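Local coordinates for NTD biosynthesis operon protein NtdA (Bacillus subtilis subsp. subtilis, PDB 4K2M) that catalyses the reversible, pyridoxal phosphate-dependent transamination of 3-dehydro-glucose 6-phosphate with glutamate to give kanosamine 6-phosphate, a step of antibiotic biosynthesis, at residues S10-E15 / Y115-Y120; D36-E41 / E307-L312; R64-V69 / T422-D427; F71-R76 / P416-F421. One frame throughout, in Å; residues are numbered along the deposited sequence. Where two conformers were deposited one is given.

Contact 1: S10-E15 / Y115-Y120; sequences SGKSKE and YLHKRY
The two backbones keep their distance, S10 CA and Y115 CA being 8.8 Å apart at the nearest alpha-carbon approach, so side chains and one water span the gap. K12 does most of this work. Its CG lies anti to its own carbonyl carbon, and bends at chi2 (-121°) and chi4 lead the chain to meet Y115 tip to tip. K12 CE sits over one face of the Y115 ring, offset toward the rim, a CH-pi contact of 3.8 Å to the centroid. K12 NZ follows at 4.2 Å from that centroid as a cation-pi partner, while also donating in the carbonyl plane to Y115 O at 2.8 Å. One residue thus receives the ammonium with both its ring and its backbone, and the C-terminal end of a helix probably suits a positive charge. With the ammonium K12 NZ 4.3 Å from it, H117 NE2 may be less inclined to take up a proton. Beyond the ring, Y115 OH meets a water at 2.7 Å that donates weakly to G11 O. Within the turn, S10 OG accepts from K12 N and gives a very short bond of 2.5 Å to E15 OE1. The arrangement joins an ST turn leading to the K12 N-cap of helix 13-24 with a Schellman motif, H117 its positive-phi residue, that ends helix 103-116 of the aminotransferase domain.

Contact 2: D36-E41 / E307-L312; sequences DSIVNE and ERMKYL
Two short 3-10 turns, 38-40 from the N-terminal domain and 309-311 following helix 299-308 of the aspartate aminotransferase fold, lie against each other here. Their backbones come close enough for a reciprocal pair of CA-H...O contacts, K310 CA to I38 O at 3.3 Å and V39 CA to M309 O at 3.4 Å. Both carbonyls also accept ordinary hydrogen bonds within their own turns, from E41 N and L312 N, so each is used twice.

M309 carries the apolar part. Its CB points toward 36-41, and with CG anti to the backbone N (chi1 -158°) the chain crosses V39 obliquely: CG rests on V39 CG1 at 3.7 Å. Next along, SD meets I38 CG2 at 4.1 Å. A nearly eclipsed chi3 of 9° then bends the chain, and the CE methyl touches I38 CD1 at 3.6 Å, the two side chains crossing at about a right angle. F108 and V111 of helix 103-116 pack against M309 as well, making this a junction of three parts of the chain. V39 CG1 is shared further with L312 CD2.

K310 uses only its base here, CB against E41 CB and CG against I38 CG1, before an extended chain leads away to a salt bridge between NZ and E307 OE1 at 2.9 Å. Beside the turns a water donates twice, to V39 O at 2.7 Å and to K310 O at 2.8 Å, bridging two acceptors that could not pair directly.

Contact 3: R64-V69 / T422-D427; sequences REISKV and TLEEQD
Charge pairing joins the R64 end of the loop to the helix. R64 grips E424 side-on with two nitrogens on one oxygen: NE donates to OE2 at 2.8 Å, fairly straight at 156° and along the anti lone pair, and NH2 reaches the same OE2 at 3.0 Å from above the carboxylate. Both bonds keep to the guanidinium plane, which stands 73° from that of the carboxylate. E424 CG occupies the crowded position between backbone N and carbonyl carbon (chi1 62°), bringing the acid to R64; its OE1 is taken by Q61 N.

Hydrogen bonding of a capping box marks the helix start beside this pair. T422 OG1 accepts from E425 N at 3.2 Å, and E425 OE1 in return takes T422 N at 3.0 Å and T422 OG1 at 2.7 Å. The same OE1 is also salt-bridged by R76. R64 NH2 adds a weak bond to T422 OG1, while a water links K68 O with E425 OE2.

Apolar contact completes the account. I66 CD1 lies over a face of the R64 guanidinium, toward its rim, and touches E424 CG at 3.8 Å; V69 CG2 meets E425 CB at 4.2 Å.

The loop 64-69 thus runs past the first turn of helix 423-441, with I66 on R428 and V69 on V429. L423 and Q426 of that turn pack on helix 312-329, whose R325 also pairs with D427.

Contact 4: F71-R76 / P416-F421; sequences FLPVDR and PLYPSF
Y418 is the tightly held centre of this loop-to-loop contact, while waters fill the looser joins between the two backbones. With CG in the crowded position between its backbone N and carbonyl carbon (chi1 55°), the tyrosine points into 71-76. Its OH sits over the centre of one face of the R76 guanidinium, 3.0 Å from CZ, and the planes are 75° apart; the angles are too poor for a hydrogen bond to the arginine nitrogens. P73 crosses the ring at about a right angle, CD lying 3.6 Å from Y418 CZ, and L72 slides past in the opposite direction, CD1 to CD2 of Y418 being 4.0 Å. F71 CE1 lies 3.8 Å from P416 N. R76 NH2 donates to S420 O at 3.0 Å from above the carbonyl plane, and its stronger partner is E425, by a salt bridge.

Elsewhere the two backbones are joined largely through water. One donates to F71 O and accepts from L417 N at 2.9 Å; another accepts from S420 N and donates to R76 O; a third donates to R76 O and bonds weakly to S420 OG.

L72 comes within about 6 Å of the bound aldimine, measured from its side chain, and V74 packs on T96 of the second subunit. The type I turn 418-421 leads from strand 412-415 into helix 423-441, P419 and F421 resting on helix 312-329.

Overall arrangement
Along the chain the first segments come in order, 10-15, 36-41, 64-69 and 71-76, followed by 115-120, 307-312, 416-421 and 422-427. Contacts 1 and 2 form one cluster, centres 12 Å apart, sharing helix 103-116 and joined where Y115 packs on V39 and L312. Contacts 3 and 4 form another, also 12 Å between centres, tied by the R76-E425 salt bridge at the start of helix 423-441. Contacts 1 and 3 are the farthest apart, at about 33 Å between centres. The N-terminal region and the loop leading to helix 80-93 are thus fastened to the aminotransferase fold at two separate places, and contact 4 extends the second toward the cofactor pocket and the dimer partner.

Contact 1: S10-E15 / Y115-Y120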
# COMPACT_ATOMS: atom_id res chain seq x y z
N SER A 10 -24.30 14.38 -13.59
CA SER A 10 -23.60 13.12 -13.34
C SER A 10 -22.30 13.41 -12.60
O SER A 10 -21.69 12.50 -12.01
CB SER A 10 -23.25 12.45 -14.65
OG SER A 10 -22.48 13.33 -15.44
N GLY A 11 -21.86 14.67 -12.66
CA GLY A 11 -20.59 15.07 -12.09
C GLY A 11 -19.43 14.85 -13.05
O GLY A 11 -18.28 15.15 -12.71
N LYS A 12 -19.73 14.33 -14.24
CA LYS A 12 -18.68 14.07 -15.23
C LYS A 12 -18.36 15.34 -16.01
O LYS A 12 -19.11 16.33 -15.96
CB LYS A 12 -19.09 12.92 -16.17
CG LYS A 12 -19.51 11.65 -15.42
CD LYS A 12 -18.66 10.46 -15.78
CE LYS A 12 -18.76 9.39 -14.69
NZ LYS A 12 -20.13 8.82 -14.56
N SER A 13 -17.25 15.32 -16.73
CA SER A 13 -16.69 16.54 -17.28
C SER A 13 -17.61 17.22 -18.30
O SER A 13 -17.80 18.44 -18.28
CB SER A 13 -15.30 16.27 -17.86
OG SER A 13 -15.36 15.36 -18.95
N LYS A 14 -18.20 16.43 -19.20
CA LYS A 14 -19.03 17.03 -20.23
C LYS A 14 -20.29 17.62 -19.60
O LYS A 14 -20.70 18.76 -19.90
CB LYS A 14 -19.40 16.00 -21.30
CG LYS A 14 -20.24 16.60 -22.42
CD LYS A 14 -20.43 15.60 -23.54
CE LYS A 14 -21.23 16.22 -24.67
NZ LYS A 14 -22.11 15.23 -25.35
N GLU A 15 -20.90 16.87 -18.69
CA GLU A 15 -22.10 17.35 -18.04
C GLU A 15 -21.80 18.57 -17.15
O GLU A 15 -22.63 19.45 -17.02
CB GLU A 15 -22.76 16.22 -17.23
CG GLU A 15 -23.18 15.02 -18.10
CD GLU A 15 -22.09 13.96 -18.26
OE1 GLU A 15 -22.31 12.80 -17.83
OE2 GLU A 15 -21.01 14.26 -18.82
N TYR A 115 -20.12 4.10 -11.35
CA TYR A 115 -19.68 5.43 -11.75
C TYR A 115 -18.94 5.42 -13.07
O TYR A 115 -19.19 6.25 -13.94
CB TYR A 115 -18.82 6.03 -10.64
CG TYR A 115 -18.27 7.41 -10.92
CD1 TYR A 115 -19.09 8.54 -10.87
CD2 TYR A 115 -16.92 7.59 -11.19
CE1 TYR A 115 -18.57 9.81 -11.09
CE2 TYR A 115 -16.39 8.86 -11.41
CZ TYR A 115 -17.22 9.96 -11.36
OH TYR A 115 -16.70 11.21 -11.57
N LEU A 116 -18.03 4.45 -13.24
CA LEU A 116 -17.22 4.37 -14.45
C LEU A 116 -17.93 3.68 -15.61
O LEU A 116 -17.43 3.72 -16.74
CB LEU A 116 -15.92 3.61 -14.15
CG LEU A 116 -14.98 4.24 -13.13
CD1 LEU A 116 -13.84 3.28 -12.78
CD2 LEU A 116 -14.42 5.54 -13.67
N HIS A 117 -19.08 3.06 -15.34
CA HIS A 117 -19.75 2.18 -16.32
C HIS A 117 -18.79 1.12 -16.85
O HIS A 117 -18.72 0.87 -18.06
CB HIS A 117 -20.34 2.98 -17.50
CG HIS A 117 -21.34 4.02 -17.09
ND1 HIS A 117 -22.58 3.70 -16.56
CD2 HIS A 117 -21.29 5.37 -17.13
CE1 HIS A 117 -23.24 4.82 -16.30
NE2 HIS A 117 -22.48 5.84 -16.63
N LYS A 118 -18.04 0.50 -15.94
CA LYS A 118 -17.15 -0.61 -16.28
C LYS A 118 -17.60 -1.79 -15.43
O LYS A 118 -17.94 -1.61 -14.26
CB LYS A 118 -15.70 -0.25 -15.94
CG LYS A 118 -15.04 0.70 -16.95
CD LYS A 118 -14.76 -0.04 -18.26
CE LYS A 118 -14.24 0.90 -19.34
NZ LYS A 118 -13.91 0.15 -20.59
N ARG A 119 -17.61 -2.98 -16.02
CA ARG A 119 -18.19 -4.13 -15.36
C ARG A 119 -17.38 -4.58 -14.14
O ARG A 119 -17.95 -5.01 -13.14
CB ARG A 119 -18.34 -5.30 -16.34
CG ARG A 119 -19.22 -4.98 -17.55
CD ARG A 119 -19.21 -6.15 -18.54
NE ARG A 119 -19.62 -7.38 -17.88
CZ ARG A 119 -19.53 -8.59 -18.42
NH1 ARG A 119 -19.04 -8.75 -19.64
NH2 ARG A 119 -19.94 -9.65 -17.73
N TYR A 120 -16.06 -4.46 -14.22
CA TYR A 120 -15.18 -4.95 -13.16
C TYR A 120 -14.22 -3.89 -12.69
O TYR A 120 -13.57 -3.23 -13.50
CB TYR A 120 -14.38 -6.15 -13.68
CG TYR A 120 -15.27 -7.23 -14.24
CD1 TYR A 120 -15.98 -8.07 -13.39
CD2 TYR A 120 -15.40 -7.41 -15.61
CE1 TYR A 120 -16.81 -9.05 -13.89
CE2 TYR A 120 -16.24 -8.38 -16.12
CZ TYR A 120 -16.93 -9.20 -15.25
OH TYR A 120 -17.76 -10.19 -15.74
O HOH W 1 -18.06 13.30 -10.47

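Contact 2: D36-E41 / E307-L312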
# COMPACT_ATOMS: atom_id res chain seq x y z
N ASP A 36 -28.74 9.82 -9.11
CA ASP A 36 -28.70 9.16 -7.81
C ASP A 36 -27.40 8.38 -7.70
O ASP A 36 -27.39 7.15 -7.85
CB ASP A 36 -29.91 8.25 -7.62
CG ASP A 36 -29.99 7.69 -6.21
OD1 ASP A 36 -29.28 8.21 -5.33
OD2 ASP A 36 -30.78 6.74 -5.98
N SER A 37 -26.31 9.09 -7.43
CA SER A 37 -25.01 8.47 -7.22
C SER A 37 -24.37 9.05 -5.96
O SER A 37 -24.61 10.21 -5.60
CB SER A 37 -24.10 8.69 -8.43
OG SER A 37 -22.81 8.15 -8.19
N ILE A 38 -23.56 8.25 -5.28
CA ILE A 38 -22.83 8.71 -4.11
C ILE A 38 -22.01 9.97 -4.43
O ILE A 38 -21.86 10.84 -3.56
CB ILE A 38 -21.91 7.57 -3.62
CG1 ILE A 38 -21.08 7.99 -2.41
CG2 ILE A 38 -20.99 7.14 -4.74
CD1 ILE A 38 -20.23 6.84 -1.89
N VAL A 39 -21.50 10.07 -5.65
CA VAL A 39 -20.60 11.16 -6.02
C VAL A 39 -21.29 12.51 -5.99
O VAL A 39 -20.63 13.55 -5.95
CB VAL A 39 -19.92 10.97 -7.40
CG1 VAL A 39 -19.06 9.72 -7.40
CG2 VAL A 39 -20.95 10.94 -8.55
N ASN A 40 -22.62 12.48 -6.00
CA ASN A 40 -23.42 13.70 -6.04
C ASN A 40 -24.00 14.07 -4.68
O ASN A 40 -24.79 15.02 -4.57
CB ASN A 40 -24.58 13.54 -7.04
CG ASN A 40 -24.14 13.62 -8.48
OD1 ASN A 40 -23.10 14.20 -8.82
ND2 ASN A 40 -24.95 13.04 -9.37
N GLU A 41 -23.61 13.36 -3.64
CA GLU A 41 -24.27 13.54 -2.34
C GLU A 41 -24.20 14.98 -1.83
O GLU A 41 -25.19 15.52 -1.31
CB GLU A 41 -23.74 12.55 -1.30
CG GLU A 41 -24.32 11.15 -1.45
CD GLU A 41 -25.82 11.11 -1.18
OE1 GLU A 41 -26.56 10.49 -1.97
OE2 GLU A 41 -26.26 11.70 -0.16
N GLU A 307 -16.67 7.72 1.96
CA GLU A 307 -17.04 9.03 2.52
C GLU A 307 -16.56 10.16 1.63
O GLU A 307 -17.33 11.06 1.29
CB GLU A 307 -16.48 9.22 3.92
CG GLU A 307 -17.07 8.33 4.98
CD GLU A 307 -18.59 8.38 5.00
OE1 GLU A 307 -19.15 9.50 4.94
OE2 GLU A 307 -19.21 7.30 5.05
N ARG A 308 -15.29 10.13 1.26
CA ARG A 308 -14.73 11.27 0.53
C ARG A 308 -15.32 11.38 -0.86
O ARG A 308 -15.35 12.47 -1.43
CB ARG A 308 -13.18 11.20 0.49
CG ARG A 308 -12.57 11.27 1.90
CD ARG A 308 -11.08 11.61 1.85
NE ARG A 308 -10.90 13.01 1.48
CZ ARG A 308 -9.75 13.60 1.19
NH1 ARG A 308 -8.60 12.92 1.22
NH2 ARG A 308 -9.75 14.90 0.89
N MET A 309 -15.81 10.27 -1.40
CA MET A 309 -16.38 10.27 -2.74
C MET A 309 -17.63 11.12 -2.81
O MET A 309 -18.02 11.56 -3.90
CB MET A 309 -16.71 8.84 -3.20
CG MET A 309 -16.80 8.68 -4.71
SD MET A 309 -16.90 6.93 -5.18
CE MET A 309 -17.13 6.25 -3.54
N LYS A 310 -18.27 11.35 -1.66
CA LYS A 310 -19.50 12.14 -1.63
C LYS A 310 -19.26 13.58 -2.06
O LYS A 310 -20.20 14.30 -2.39
CB LYS A 310 -20.10 12.12 -0.23
CG LYS A 310 -20.47 10.72 0.24
CD LYS A 310 -20.85 10.73 1.71
CE LYS A 310 -21.36 9.36 2.13
NZ LYS A 310 -21.72 9.34 3.58
N TYR A 311 -17.99 13.98 -2.07
CA TYR A 311 -17.59 15.35 -2.39
C TYR A 311 -17.10 15.50 -3.83
O TYR A 311 -16.85 16.62 -4.28
CB TYR A 311 -16.49 15.82 -1.41
CG TYR A 311 -16.95 15.90 0.03
CD1 TYR A 311 -17.26 17.12 0.63
CD2 TYR A 311 -17.09 14.75 0.80
CE1 TYR A 311 -17.70 17.18 1.96
CE2 TYR A 311 -17.52 14.80 2.12
CZ TYR A 311 -17.82 16.01 2.69
OH TYR A 311 -18.25 16.01 4.01
N LEU A 312 -17.00 14.40 -4.57
CA LEU A 312 -16.33 14.42 -5.89
C LEU A 312 -16.99 15.28 -6.97
O LEU A 312 -16.32 16.09 -7.62
CB LEU A 312 -16.10 12.99 -6.41
CG LEU A 312 -15.47 12.85 -7.79
CD1 LEU A 312 -14.11 13.57 -7.84
CD2 LEU A 312 -15.31 11.36 -8.16
O HOH W 2 -20.54 15.96 -4.63

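Contact 3: R64-V69 / T422-D427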
# COMPACT_ATOMS: atom_id res chain seq x y z
N ARG A 64 -10.49 40.28 1.45
CA ARG A 64 -9.64 39.61 2.42
C ARG A 64 -8.21 39.75 1.91
O ARG A 64 -7.92 39.37 0.77
CB ARG A 64 -10.02 38.14 2.58
CG ARG A 64 -9.20 37.41 3.62
CD ARG A 64 -9.73 36.01 3.87
NE ARG A 64 -9.53 35.10 2.74
CZ ARG A 64 -8.48 34.30 2.61
NH1 ARG A 64 -7.52 34.31 3.54
NH2 ARG A 64 -8.38 33.50 1.54
N GLU A 65 -7.34 40.32 2.73
CA GLU A 65 -5.98 40.53 2.28
C GLU A 65 -5.26 39.21 2.13
O GLU A 65 -5.29 38.36 3.02
CB GLU A 65 -5.19 41.44 3.22
CG GLU A 65 -3.83 41.82 2.64
CD GLU A 65 -3.09 42.84 3.47
OE1 GLU A 65 -2.95 42.62 4.70
OE2 GLU A 65 -2.66 43.86 2.89
N ILE A 66 -4.61 39.05 0.99
CA ILE A 66 -3.84 37.86 0.70
C ILE A 66 -2.39 38.31 0.55
O ILE A 66 -2.09 39.12 -0.32
CB ILE A 66 -4.29 37.24 -0.63
CG1 ILE A 66 -5.80 36.93 -0.59
CG2 ILE A 66 -3.47 36.00 -0.93
CD1 ILE A 66 -6.20 36.05 0.57
N SER A 67 -1.49 37.79 1.40
CA SER A 67 -0.07 38.12 1.29
C SER A 67 0.76 36.96 0.74
O SER A 67 1.90 37.14 0.30
CB SER A 67 0.50 38.56 2.64
OG SER A 67 0.58 37.46 3.52
N LYS A 68 0.18 35.76 0.76
CA LYS A 68 0.85 34.62 0.15
C LYS A 68 -0.18 33.61 -0.37
O LYS A 68 -1.30 33.52 0.16
CB LYS A 68 1.82 33.97 1.13
CG LYS A 68 1.18 33.04 2.12
CD LYS A 68 2.24 32.24 2.87
CE LYS A 68 1.80 30.79 3.02
NZ LYS A 68 0.40 30.69 3.51
N VAL A 69 0.20 32.91 -1.43
CA VAL A 69 -0.67 31.91 -2.03
C VAL A 69 0.16 30.66 -2.25
O VAL A 69 0.93 30.58 -3.21
CB VAL A 69 -1.21 32.38 -3.40
CG1 VAL A 69 -2.11 31.31 -4.01
CG2 VAL A 69 -1.99 33.69 -3.27
N THR A 422 -9.39 29.66 -2.79
CA THR A 422 -10.35 30.77 -2.72
C THR A 422 -10.22 31.64 -3.94
O THR A 422 -9.16 31.72 -4.56
CB THR A 422 -10.19 31.63 -1.44
OG1 THR A 422 -8.91 32.26 -1.44
CG2 THR A 422 -10.34 30.78 -0.19
N LEU A 423 -11.31 32.32 -4.30
CA LEU A 423 -11.27 33.20 -5.46
C LEU A 423 -10.41 34.43 -5.19
O LEU A 423 -9.78 34.96 -6.09
CB LEU A 423 -12.67 33.61 -5.87
CG LEU A 423 -13.61 32.47 -6.19
CD1 LEU A 423 -14.96 33.03 -6.66
CD2 LEU A 423 -13.01 31.56 -7.25
N GLU A 424 -10.37 34.87 -3.93
CA GLU A 424 -9.50 36.00 -3.60
C GLU A 424 -8.00 35.65 -3.73
O GLU A 424 -7.20 36.49 -4.15
CB GLU A 424 -9.84 36.59 -2.22
CG GLU A 424 -9.67 35.64 -1.04
CD GLU A 424 -10.97 34.94 -0.64
OE1 GLU A 424 -11.89 34.84 -1.49
OE2 GLU A 424 -11.07 34.47 0.51
N GLU A 425 -7.62 34.42 -3.39
CA GLU A 425 -6.27 33.98 -3.72
C GLU A 425 -6.06 33.93 -5.23
O GLU A 425 -5.00 34.32 -5.73
CB GLU A 425 -6.01 32.59 -3.15
CG GLU A 425 -5.80 32.52 -1.66
CD GLU A 425 -5.85 31.09 -1.16
OE1 GLU A 425 -6.95 30.49 -1.17
OE2 GLU A 425 -4.79 30.56 -0.78
N GLN A 426 -7.06 33.41 -5.95
CA GLN A 426 -6.94 33.35 -7.40
C GLN A 426 -6.78 34.75 -8.00
O GLN A 426 -5.98 34.93 -8.92
CB GLN A 426 -8.12 32.61 -8.03
CG GLN A 426 -7.92 32.35 -9.51
CD GLN A 426 -9.12 31.69 -10.15
OE1 GLN A 426 -10.25 32.09 -9.91
NE2 GLN A 426 -8.87 30.66 -10.95
N ASP A 427 -7.51 35.73 -7.46
CA ASP A 427 -7.34 37.13 -7.87
C ASP A 427 -5.88 37.55 -7.78
O ASP A 427 -5.34 38.19 -8.69
CB ASP A 427 -8.17 38.09 -6.99
CG ASP A 427 -9.67 37.94 -7.20
OD1 ASP A 427 -10.08 37.36 -8.23
OD2 ASP A 427 -10.43 38.43 -6.33
O HOH W 3 -3.34 31.94 1.02

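Contact 4: F71-R76 / P416-F421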
# COMPACT_ATOMS: atom_id res chain seq x y z
N PHE A 71 0.94 26.90 -3.43
CA PHE A 71 0.45 26.20 -4.60
C PHE A 71 -0.54 25.09 -4.22
O PHE A 71 -1.60 24.94 -4.84
CB PHE A 71 1.63 25.60 -5.38
CG PHE A 71 1.20 24.84 -6.60
CD1 PHE A 71 0.89 25.50 -7.78
CD2 PHE A 71 1.09 23.45 -6.56
CE1 PHE A 71 0.48 24.79 -8.91
CE2 PHE A 71 0.67 22.74 -7.66
CZ PHE A 71 0.37 23.41 -8.85
N LEU A 72 -0.20 24.31 -3.20
CA LEU A 72 -1.04 23.17 -2.83
C LEU A 72 -0.86 22.83 -1.36
O LEU A 72 -0.14 21.89 -1.02
CB LEU A 72 -0.71 21.94 -3.70
CG LEU A 72 -1.68 20.76 -3.55
CD1 LEU A 72 -3.05 21.11 -4.12
CD2 LEU A 72 -1.11 19.51 -4.22
N PRO A 73 -1.53 23.59 -0.49
CA PRO A 73 -1.47 23.35 0.96
C PRO A 73 -2.29 22.10 1.29
O PRO A 73 -3.52 22.12 1.21
CB PRO A 73 -2.10 24.62 1.56
CG PRO A 73 -2.98 25.16 0.47
CD PRO A 73 -2.41 24.71 -0.85
N VAL A 74 -1.61 21.00 1.64
CA VAL A 74 -2.31 19.72 1.74
C VAL A 74 -3.35 19.70 2.83
O VAL A 74 -4.26 18.87 2.79
CB VAL A 74 -1.34 18.52 1.91
CG1 VAL A 74 -0.43 18.42 0.72
CG2 VAL A 74 -0.56 18.62 3.23
N ASP A 75 -3.23 20.59 3.81
CA ASP A 75 -4.20 20.64 4.89
C ASP A 75 -5.55 21.11 4.36
O ASP A 75 -6.60 20.78 4.91
CB ASP A 75 -3.72 21.53 6.04
CG ASP A 75 -3.46 22.96 5.60
OD1 ASP A 75 -2.57 23.17 4.75
OD2 ASP A 75 -4.14 23.87 6.11
N ARG A 76 -5.53 21.86 3.26
CA ARG A 76 -6.76 22.38 2.70
C ARG A 76 -7.39 21.46 1.66
O ARG A 76 -8.48 21.74 1.16
CB ARG A 76 -6.53 23.79 2.15
CG ARG A 76 -6.29 24.80 3.27
CD ARG A 76 -5.87 26.16 2.72
NE ARG A 76 -6.88 26.75 1.84
CZ ARG A 76 -6.64 27.80 1.06
NH1 ARG A 76 -5.43 28.36 1.07
NH2 ARG A 76 -7.59 28.27 0.26
N PRO A 416 -1.95 27.66 -9.11
CA PRO A 416 -2.71 26.99 -8.04
C PRO A 416 -4.15 26.69 -8.46
O PRO A 416 -4.82 27.56 -9.01
CB PRO A 416 -2.70 28.02 -6.91
CG PRO A 416 -1.42 28.77 -7.12
CD PRO A 416 -1.28 28.89 -8.61
N LEU A 417 -4.60 25.45 -8.22
CA LEU A 417 -5.99 25.08 -8.52
C LEU A 417 -6.35 23.82 -7.73
O LEU A 417 -5.80 22.74 -7.96
CB LEU A 417 -6.21 24.89 -10.03
CG LEU A 417 -7.69 24.91 -10.49
CD1 LEU A 417 -7.83 25.20 -11.99
CD2 LEU A 417 -8.41 23.59 -10.17
N TYR A 418 -7.28 23.96 -6.79
CA TYR A 418 -7.77 22.79 -6.07
C TYR A 418 -9.11 23.23 -5.50
O TYR A 418 -9.39 24.44 -5.45
CB TYR A 418 -6.76 22.34 -4.98
CG TYR A 418 -6.39 23.45 -4.01
CD1 TYR A 418 -7.05 23.59 -2.80
CD2 TYR A 418 -5.36 24.34 -4.31
CE1 TYR A 418 -6.71 24.61 -1.90
CE2 TYR A 418 -5.01 25.36 -3.42
CZ TYR A 418 -5.70 25.48 -2.23
OH TYR A 418 -5.35 26.49 -1.36
N PRO A 419 -9.98 22.28 -5.12
CA PRO A 419 -11.36 22.71 -4.84
C PRO A 419 -11.53 23.73 -3.70
O PRO A 419 -12.43 24.57 -3.80
CB PRO A 419 -12.08 21.41 -4.50
CG PRO A 419 -11.29 20.35 -5.16
CD PRO A 419 -9.84 20.81 -5.12
N SER A 420 -10.70 23.66 -2.67
CA SER A 420 -10.82 24.61 -1.55
C SER A 420 -10.02 25.90 -1.73
O SER A 420 -9.92 26.71 -0.79
CB SER A 420 -10.45 23.95 -0.22
OG SER A 420 -11.44 23.02 0.17
N PHE A 421 -9.48 26.10 -2.92
CA PHE A 421 -8.77 27.33 -3.26
C PHE A 421 -9.79 28.47 -3.22
O PHE A 421 -10.96 28.27 -3.57
CB PHE A 421 -8.23 27.17 -4.66
CG PHE A 421 -7.26 28.24 -5.09
CD1 PHE A 421 -6.19 28.62 -4.27
CD2 PHE A 421 -7.36 28.80 -6.36
CE1 PHE A 421 -5.27 29.58 -4.70
CE2 PHE A 421 -6.44 29.75 -6.81
CZ PHE A 421 -5.39 30.14 -5.97
O HOH W 4 -2.84 23.59 -6.91
O HOH W 5 -9.52 21.10 -1.66
O HOH W 6 -10.07 23.25 3.09